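Local atomic coordinates of intracellular protein transport protein USO1 (Saccharomyces cerevisiae S288c, PDB entry 6LSU), a protein that is required for protein transport from the endoplasmic reticulum to the Golgi complex, acting as a membrane tether with a globular head and a coiled-coil tail. Residues A[610-614]-A[628-632]; A[68-72]-A[144-150]; A[234-238]-A[279-283]. All coordinates share one frame; numbering follows the deposited sequence.

Contact 1 of 3, residues A[610-614]-A[628-632]; sequences LLSFS and VTMLL
Two helix segments within ARM 10, the last of the ten armadillo repeats of the globular head, pack against each other here, with Leu610 of one lying on Val628 of the other. The helix segments 610-614 and 628-632 run roughly antiparallel, at 141° between their directions, with axes 9.6 Å apart. The backbones come nearest at Leu610 and Val628. CG1 of Val628 lies 3.3 Å from the backbone O of Leu610 and 3.6 Å from CB of the same residue. The two methyls of this valine part ways. CG1 is anti to its own backbone N (chi1 173°) and goes to Leu610, while CG2, beside that N, goes to the Phe613 ring. There CG2 lies 4.1 Å from CD1 of Phe613, and the two side chains cross at about a right angle. Further along the interface Leu610 uses its branch end. Its CD1 meets CD1 of Leu631 at 3.8 Å and also reaches CD2 of Leu632. The other methyl of Leu632, CD1, touches CG and CD2 of Leu611, each at 4.0 Å. Ser614 closes one end of the patch with its CB near OG1 of Thr629. Both hydroxyls find backbone acceptors in their own helices. Ser614 OG donates to O of Leu611 at 2.7 Å, and Thr629 OG1 is bonded to O of Lys625. These bonds satisfy polar groups on two buried residues, and the contact between the helices is left to hydrocarbon. Leu583 of helix 577-590 touches Val628 and Leu631, and helix 647-658 packs on Leu611. Aliphatic packing between antiparallel helices, continued by helices on further sides, is typical of the armadillo-type helical solenoid.

Contact 2 of 3, residues A[68-72]-A[144-150]; sequences LNTLK and SEDLIHL
Leu147 sets both of its methyls against leucines of helix 56-73 and joins ARM 1 to ARM 2. Its CD1 lies 3.7 Å from CD1 of Leu68 and also touches CD2 of Leu68, where the two side chains cross at about a right angle. CD2, the other branch, turns to CD2 of Leu71 at 4.1 Å. Leu150, one helical turn on, adds a second methyl there. Its CD2 lies 3.8 Å from CD2 of Leu71 and also meets CG of Leu71. Leu71 and Leu150 share one shape, each with CG anti to the backbone N, and meet through their branch ends. This is the tight part of the contact. It is backed by Leu141 of helix 132-143, which touches both Leu68 and Leu147, and by Ile84 and Ile88 of helix 78-91.

The other side is looser and lies toward solvent. The exposed Lys72 passes its aliphatic chain along the leucines, with CG 4.2 Å from CD2 of Leu147. Its NZ extends to the start of helix 145-154 but stops 4.4 Å from OG of Ser144. The carboxylate of Asp146 is more distant still, so any attraction to this lysine is probably long-range and weak. Ser144 is the N-cap. Its OG accepts from N of Leu147 at 3.2 Å, with an angle of 148° at the hydrogen. The cap therefore ties down the first turn, the one that carries Leu147. The segment axes stay 11.4 Å apart and cross at 51°, and leucine branch ends span the separation. The chemistry implies a joint between repeats held by leucine packing, with charge only at its margin.

Contact 3 of 3, residues A[234-238]-A[279-283]; sequences FERLF and NLPKL
Phe238 of ARM 4 lays one face of its ring on Lys282 of ARM 5. CB of Lys282 sits 3.9 Å from the ring centroid, only 12° off the ring normal, which makes a CH-pi contact. The lysine can be followed outward from this atom. CB meets CG and CD1 of Phe238. Beyond it the chain bends at chi2 (143°), and CG, CD and CE carry the amine toward Glu235. NZ ends 4.0 Å from CG of Glu235 and 4.4 Å from OE1 of Glu235, too far for a salt bridge, though the opposite charges probably attract. Other ring atoms meet further neighbours. CZ of Phe238 touches CD1 of Leu283 at 4.1 Å, and CD2 lies 3.6 Å from OD1 of Asn279. That amide also leans on Phe234, its OD1 3.2 Å from CB of Phe234, with amide and ring planes 88° apart. ND2 of Asn279 donates to O of Phe274, a bond that ties down the turn of the amide. An alanine in place of Phe238 is likely to open a gap between the helices and leave the Lys282 methylene without its aromatic face. Phe274 of helix 268-276 also touches Phe238 and Leu283. Helices of consecutive repeats stacked side by side through a buried interface are typical of an armadillo solenoid; here aromatic rings supply much of it.

How the contacts relate
All three contacts join helices of the solenoid, but they share no helix. Contact 1 lies within one repeat, whereas contacts 2 and 3 each bridge two consecutive ones. Contacts 1 and 3 are buried; contact 2 is only partly so. Contact 1 is almost wholly aliphatic, and contact 2 sets leucines beside an exposed lysine. Contact 3 brings in aromatic rings, an amide and a lysine at its edge. Contact 1 stands on the opposite side of the chain's centre from the other two, with its centre about 80 Å from that of contact 2. Contacts 2 and 3 come no nearer than about 19 Å between nearest atoms.

Contact 1 of 3, residues A[610-614]-A[628-632]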
loop_
_atom_site.group_PDB
_atom_site.type_symbol
_atom_site.label_atom_id
_atom_site.label_comp_id
_atom_site.label_asym_id
_atom_site.label_seq_id
_atom_site.Cartn_x
_atom_site.Cartn_y
_atom_site.Cartn_z
ATOM N N LEU A 610 -5.239 -2.362 42.408
ATOM C CA LEU A 610 -6.133 -2.356 41.230
ATOM C C LEU A 610 -7.574 -2.119 41.689
ATOM O O LEU A 610 -8.242 -1.236 41.112
ATOM C CB LEU A 610 -5.950 -3.655 40.444
ATOM C CG LEU A 610 -4.546 -3.875 39.880
ATOM C CD1 LEU A 610 -4.477 -5.197 39.172
ATOM C CD2 LEU A 610 -4.111 -2.755 38.959
ATOM N N LEU A 611 -8.031 -2.837 42.715
ATOM C CA LEU A 611 -9.378 -2.616 43.305
ATOM C C LEU A 611 -9.518 -1.163 43.779
ATOM O O LEU A 611 -10.521 -0.503 43.439
ATOM C CB LEU A 611 -9.576 -3.600 44.445
ATOM C CG LEU A 611 -10.309 -4.874 44.052
ATOM C CD1 LEU A 611 -10.377 -5.796 45.245
ATOM C CD2 LEU A 611 -11.707 -4.564 43.541
ATOM N N SER A 612 -8.546 -0.645 44.513
ATOM C CA SER A 612 -8.586 0.766 44.965
ATOM C C SER A 612 -8.757 1.653 43.725
ATOM O O SER A 612 -9.643 2.562 43.723
ATOM C CB SER A 612 -7.359 1.142 45.766
ATOM O OG SER A 612 -7.115 0.214 46.827
ATOM N N PHE A 613 -7.923 1.438 42.712
ATOM C CA PHE A 613 -7.894 2.317 41.515
ATOM C C PHE A 613 -9.277 2.290 40.861
ATOM O O PHE A 613 -9.776 3.365 40.551
ATOM C CB PHE A 613 -6.787 1.943 40.518
ATOM C CG PHE A 613 -6.781 2.904 39.357
ATOM C CD1 PHE A 613 -7.741 2.805 38.362
ATOM C CD2 PHE A 613 -5.882 3.958 39.297
ATOM C CE1 PHE A 613 -7.808 3.740 37.339
ATOM C CE2 PHE A 613 -5.946 4.882 38.258
ATOM C CZ PHE A 613 -6.924 4.778 37.301
ATOM N N SER A 614 -9.875 1.112 40.693
ATOM C CA SER A 614 -11.201 0.937 40.043
ATOM C C SER A 614 -12.255 1.909 40.593
ATOM O O SER A 614 -13.236 2.141 39.879
ATOM C CB SER A 614 -11.672 -0.483 40.171
ATOM O OG SER A 614 -12.293 -0.694 41.422
ATOM N N VAL A 628 -8.809 -2.293 34.164
ATOM C CA VAL A 628 -8.491 -2.755 35.545
ATOM C C VAL A 628 -9.575 -3.741 35.985
ATOM O O VAL A 628 -9.231 -4.772 36.483
ATOM C CB VAL A 628 -8.349 -1.621 36.575
ATOM C CG1 VAL A 628 -8.203 -2.217 37.969
ATOM C CG2 VAL A 628 -7.152 -0.736 36.282
ATOM N N THR A 629 -10.843 -3.400 35.845
ATOM C CA THR A 629 -11.965 -4.263 36.312
ATOM C C THR A 629 -11.860 -5.578 35.550
ATOM O O THR A 629 -11.961 -6.639 36.171
ATOM C CB THR A 629 -13.327 -3.608 36.077
ATOM O OG1 THR A 629 -13.282 -2.307 36.663
ATOM C CG2 THR A 629 -14.487 -4.451 36.569
ATOM N N MET A 630 -11.663 -5.495 34.232
ATOM C CA MET A 630 -11.594 -6.681 33.332
ATOM C C MET A 630 -10.431 -7.607 33.760
ATOM O O MET A 630 -10.581 -8.876 33.809
ATOM C CB MET A 630 -11.366 -6.227 31.900
ATOM C CG MET A 630 -11.829 -7.266 30.916
ATOM S SD MET A 630 -11.362 -6.843 29.237
ATOM C CE MET A 630 -12.282 -5.314 29.042
ATOM N N LEU A 631 -9.281 -7.001 34.079
ATOM C CA LEU A 631 -8.106 -7.766 34.534
ATOM C C LEU A 631 -8.534 -8.683 35.680
ATOM O O LEU A 631 -8.171 -9.925 35.651
ATOM C CB LEU A 631 -7.032 -6.774 34.973
ATOM C CG LEU A 631 -5.598 -7.213 34.721
ATOM C CD1 LEU A 631 -4.615 -6.453 35.626
ATOM C CD2 LEU A 631 -5.461 -8.722 34.945
ATOM N N LEU A 632 -9.222 -8.119 36.683
ATOM C CA LEU A 632 -9.562 -8.845 37.931
ATOM C C LEU A 632 -10.579 -9.949 37.631
ATOM O O LEU A 632 -10.391 -11.094 38.122
ATOM C CB LEU A 632 -10.114 -7.839 38.955
ATOM C CG LEU A 632 -9.089 -6.817 39.424
ATOM C CD1 LEU A 632 -9.752 -5.728 40.232
ATOM C CD2 LEU A 632 -7.978 -7.494 40.230
#

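Contact 2 of 3, residues A[68-72]-A[144-150]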
loop_
_atom_site.group_PDB
_atom_site.type_symbol
_atom_site.label_atom_id
_atom_site.label_comp_id
_atom_site.label_asym_id
_atom_site.label_seq_id
_atom_site.Cartn_x
_atom_site.Cartn_y
_atom_site.Cartn_z
ATOM N N LEU A 68 -17.145 10.378 -41.665
ATOM C CA LEU A 68 -16.821 8.942 -41.536
ATOM C C LEU A 68 -16.965 8.226 -42.890
ATOM O O LEU A 68 -16.172 7.249 -43.156
ATOM C CB LEU A 68 -17.722 8.361 -40.442
ATOM C CG LEU A 68 -17.465 8.910 -39.043
ATOM C CD1 LEU A 68 -18.303 8.192 -37.998
ATOM C CD2 LEU A 68 -15.995 8.805 -38.679
ATOM N N ASN A 69 -17.910 8.649 -43.733
ATOM C CA ASN A 69 -18.119 8.018 -45.063
ATOM C C ASN A 69 -16.922 8.403 -45.926
ATOM O O ASN A 69 -16.252 7.496 -46.451
ATOM C CB ASN A 69 -19.462 8.407 -45.693
ATOM C CG ASN A 69 -20.627 7.630 -45.118
ATOM O OD1 ASN A 69 -21.738 8.138 -45.032
ATOM N ND2 ASN A 69 -20.367 6.413 -44.678
ATOM N N THR A 70 -16.617 9.699 -46.031
ATOM C CA THR A 70 -15.454 10.172 -46.829
ATOM C C THR A 70 -14.138 9.573 -46.295
ATOM O O THR A 70 -13.170 9.413 -47.115
ATOM C CB THR A 70 -15.412 11.700 -46.873
ATOM O OG1 THR A 70 -16.634 12.142 -47.464
ATOM C CG2 THR A 70 -14.236 12.226 -47.666
ATOM N N LEU A 71 -14.064 9.231 -45.000
ATOM C CA LEU A 71 -12.847 8.628 -44.409
ATOM C C LEU A 71 -12.651 7.202 -44.963
ATOM O O LEU A 71 -11.518 6.859 -45.315
ATOM C CB LEU A 71 -12.922 8.649 -42.875
ATOM C CG LEU A 71 -11.705 8.029 -42.168
ATOM C CD1 LEU A 71 -10.533 8.992 -42.165
ATOM C CD2 LEU A 71 -12.046 7.581 -40.761
ATOM N N LYS A 72 -13.698 6.376 -45.039
ATOM C CA LYS A 72 -13.619 5.030 -45.689
ATOM C C LYS A 72 -13.304 5.123 -47.190
ATOM O O LYS A 72 -12.616 4.206 -47.664
ATOM C CB LYS A 72 -14.933 4.288 -45.496
ATOM C CG LYS A 72 -15.272 4.032 -44.041
ATOM C CD LYS A 72 -16.429 3.112 -43.869
ATOM C CE LYS A 72 -17.576 3.826 -43.192
ATOM N NZ LYS A 72 -18.642 2.887 -42.774
ATOM N N SER A 144 -19.711 0.922 -35.487
ATOM C CA SER A 144 -18.902 0.540 -36.670
ATOM C C SER A 144 -17.655 -0.238 -36.221
ATOM O O SER A 144 -16.611 0.406 -35.918
ATOM C CB SER A 144 -18.556 1.792 -37.448
ATOM O OG SER A 144 -17.899 1.482 -38.658
ATOM N N GLU A 145 -17.747 -1.573 -36.161
ATOM C CA GLU A 145 -16.568 -2.426 -35.863
ATOM C C GLU A 145 -15.506 -2.168 -36.940
ATOM O O GLU A 145 -14.331 -2.280 -36.633
ATOM C CB GLU A 145 -16.957 -3.902 -35.781
ATOM C CG GLU A 145 -15.763 -4.828 -35.705
ATOM C CD GLU A 145 -16.089 -6.267 -35.338
ATOM O OE1 GLU A 145 -15.932 -6.620 -34.147
ATOM O OE2 GLU A 145 -16.473 -7.042 -36.251
ATOM N N ASP A 146 -15.919 -1.793 -38.155
ATOM C CA ASP A 146 -15.038 -1.668 -39.350
ATOM C C ASP A 146 -14.209 -0.381 -39.262
ATOM O O ASP A 146 -13.053 -0.374 -39.727
ATOM C CB ASP A 146 -15.859 -1.657 -40.645
ATOM C CG ASP A 146 -16.782 -2.853 -40.826
ATOM O OD1 ASP A 146 -16.533 -3.901 -40.178
ATOM O OD2 ASP A 146 -17.746 -2.718 -41.618
ATOM N N LEU A 147 -14.804 0.697 -38.747
ATOM C CA LEU A 147 -14.099 1.983 -38.532
ATOM C C LEU A 147 -12.917 1.771 -37.572
ATOM O O LEU A 147 -11.805 2.214 -37.923
ATOM C CB LEU A 147 -15.096 3.007 -37.990
ATOM C CG LEU A 147 -15.748 3.873 -39.051
ATOM C CD1 LEU A 147 -16.690 4.887 -38.412
ATOM C CD2 LEU A 147 -14.686 4.571 -39.873
ATOM N N ILE A 148 -13.145 1.117 -36.425
ATOM C CA ILE A 148 -12.057 0.697 -35.504
ATOM C C ILE A 148 -11.004 -0.041 -36.330
ATOM O O ILE A 148 -9.802 0.334 -36.224
ATOM C CB ILE A 148 -12.565 -0.167 -34.328
ATOM C CG1 ILE A 148 -13.544 0.565 -33.414
ATOM C CG2 ILE A 148 -11.388 -0.690 -33.524
ATOM C CD1 ILE A 148 -12.957 1.780 -32.732
ATOM N N HIS A 149 -11.408 -1.046 -37.117
ATOM C CA HIS A 149 -10.457 -1.871 -37.909
ATOM C C HIS A 149 -9.760 -0.953 -38.929
ATOM O O HIS A 149 -8.547 -1.137 -39.188
ATOM C CB HIS A 149 -11.154 -3.121 -38.472
ATOM C CG HIS A 149 -11.601 -4.098 -37.425
ATOM N ND1 HIS A 149 -11.293 -5.445 -37.483
ATOM C CD2 HIS A 149 -12.336 -3.942 -36.300
ATOM C CE1 HIS A 149 -11.825 -6.065 -36.445
ATOM N NE2 HIS A 149 -12.467 -5.167 -35.706
ATOM N N LEU A 150 -10.436 0.077 -39.439
ATOM C CA LEU A 150 -9.818 1.025 -40.416
ATOM C C LEU A 150 -8.716 1.809 -39.693
ATOM O O LEU A 150 -7.535 1.791 -40.164
ATOM C CB LEU A 150 -10.869 1.991 -40.979
ATOM C CG LEU A 150 -10.326 3.094 -41.888
ATOM C CD1 LEU A 150 -9.771 2.509 -43.161
ATOM C CD2 LEU A 150 -11.385 4.118 -42.217
#

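Contact 3 of 3, residues A[234-238]-A[279-283]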
loop_
_atom_site.group_PDB
_atom_site.type_symbol
_atom_site.label_atom_id
_atom_site.label_comp_id
_atom_site.label_asym_id
_atom_site.label_seq_id
_atom_site.Cartn_x
_atom_site.Cartn_y
_atom_site.Cartn_z
ATOM N N PHE A 234 7.599 -6.784 -21.773
ATOM C CA PHE A 234 8.500 -6.491 -20.628
ATOM C C PHE A 234 9.864 -6.000 -21.125
ATOM O O PHE A 234 10.339 -4.932 -20.625
ATOM C CB PHE A 234 8.585 -7.687 -19.681
ATOM C CG PHE A 234 7.220 -8.087 -19.168
ATOM C CD1 PHE A 234 6.251 -7.129 -18.929
ATOM C CD2 PHE A 234 6.874 -9.403 -19.030
ATOM C CE1 PHE A 234 4.989 -7.488 -18.484
ATOM C CE2 PHE A 234 5.593 -9.766 -18.642
ATOM C CZ PHE A 234 4.666 -8.810 -18.321
ATOM N N GLU A 235 10.448 -6.689 -22.108
ATOM C CA GLU A 235 11.758 -6.336 -22.730
ATOM C C GLU A 235 11.683 -4.903 -23.269
ATOM O O GLU A 235 12.594 -4.065 -22.968
ATOM C CB GLU A 235 12.084 -7.330 -23.845
ATOM C CG GLU A 235 13.570 -7.517 -24.116
ATOM C CD GLU A 235 13.918 -8.881 -24.692
ATOM O OE1 GLU A 235 14.037 -9.859 -23.902
ATOM O OE2 GLU A 235 14.044 -8.974 -25.934
ATOM N N ARG A 236 10.601 -4.606 -23.985
ATOM C CA ARG A 236 10.382 -3.289 -24.635
ATOM C C ARG A 236 10.303 -2.193 -23.570
ATOM O O ARG A 236 11.064 -1.208 -23.644
ATOM C CB ARG A 236 9.086 -3.320 -25.447
ATOM C CG ARG A 236 9.125 -4.267 -26.640
ATOM C CD ARG A 236 7.880 -4.126 -27.490
ATOM N NE ARG A 236 7.663 -5.253 -28.386
ATOM C CZ ARG A 236 7.761 -5.208 -29.714
ATOM N NH1 ARG A 236 8.082 -4.080 -30.330
ATOM N NH2 ARG A 236 7.523 -6.303 -30.414
ATOM N N LEU A 237 9.408 -2.361 -22.600
ATOM C CA LEU A 237 9.101 -1.307 -21.599
ATOM C C LEU A 237 10.346 -1.017 -20.757
ATOM O O LEU A 237 10.601 0.179 -20.547
ATOM C CB LEU A 237 7.890 -1.730 -20.751
ATOM C CG LEU A 237 6.551 -1.716 -21.494
ATOM C CD1 LEU A 237 5.394 -2.044 -20.555
ATOM C CD2 LEU A 237 6.316 -0.380 -22.162
ATOM N N PHE A 238 11.097 -2.042 -20.340
ATOM C CA PHE A 238 12.396 -1.894 -19.622
ATOM C C PHE A 238 13.458 -1.172 -20.465
ATOM O O PHE A 238 14.190 -0.365 -19.877
ATOM C CB PHE A 238 12.951 -3.212 -19.062
ATOM C CG PHE A 238 12.371 -3.549 -17.704
ATOM C CD1 PHE A 238 12.616 -2.713 -16.626
ATOM C CD2 PHE A 238 11.506 -4.618 -17.522
ATOM C CE1 PHE A 238 12.038 -2.957 -15.394
ATOM C CE2 PHE A 238 10.943 -4.859 -16.278
ATOM C CZ PHE A 238 11.213 -4.023 -15.220
ATOM N N ASN A 279 13.271 -10.592 -16.180
ATOM C CA ASN A 279 12.917 -9.202 -15.771
ATOM C C ASN A 279 13.497 -8.823 -14.388
ATOM O O ASN A 279 13.997 -7.669 -14.265
ATOM C CB ASN A 279 11.405 -9.016 -15.815
ATOM C CG ASN A 279 10.906 -9.037 -17.236
ATOM O OD1 ASN A 279 11.311 -8.178 -18.039
ATOM N ND2 ASN A 279 10.041 -9.998 -17.531
ATOM N N LEU A 280 13.479 -9.722 -13.395
ATOM C CA LEU A 280 13.951 -9.414 -12.020
ATOM C C LEU A 280 15.253 -8.617 -12.034
ATOM O O LEU A 280 15.340 -7.585 -11.382
ATOM C CB LEU A 280 14.125 -10.693 -11.206
ATOM C CG LEU A 280 12.822 -11.273 -10.690
ATOM C CD1 LEU A 280 13.098 -12.292 -9.598
ATOM C CD2 LEU A 280 11.914 -10.155 -10.194
ATOM N N PRO A 281 16.313 -9.046 -12.749
ATOM C CA PRO A 281 17.577 -8.305 -12.726
ATOM C C PRO A 281 17.384 -6.851 -13.175
ATOM O O PRO A 281 18.047 -5.979 -12.679
ATOM C CB PRO A 281 18.457 -9.029 -13.738
ATOM C CG PRO A 281 17.813 -10.373 -13.910
ATOM C CD PRO A 281 16.333 -10.184 -13.672
ATOM N N LYS A 282 16.463 -6.643 -14.115
ATOM C CA LYS A 282 16.121 -5.310 -14.677
ATOM C C LYS A 282 15.417 -4.456 -13.610
ATOM O O LYS A 282 15.804 -3.303 -13.445
ATOM C CB LYS A 282 15.254 -5.484 -15.928
ATOM C CG LYS A 282 16.047 -5.880 -17.162
ATOM C CD LYS A 282 15.330 -6.851 -18.063
ATOM C CE LYS A 282 15.951 -6.900 -19.434
ATOM N NZ LYS A 282 14.947 -7.384 -20.409
ATOM N N LEU A 283 14.417 -5.022 -12.933
ATOM C CA LEU A 283 13.618 -4.353 -11.870
ATOM C C LEU A 283 14.537 -4.030 -10.678
ATOM O O LEU A 283 14.514 -2.886 -10.191
ATOM C CB LEU A 283 12.490 -5.305 -11.475
ATOM C CG LEU A 283 11.444 -4.714 -10.546
ATOM C CD1 LEU A 283 10.862 -3.467 -11.156
ATOM C CD2 LEU A 283 10.344 -5.725 -10.286
#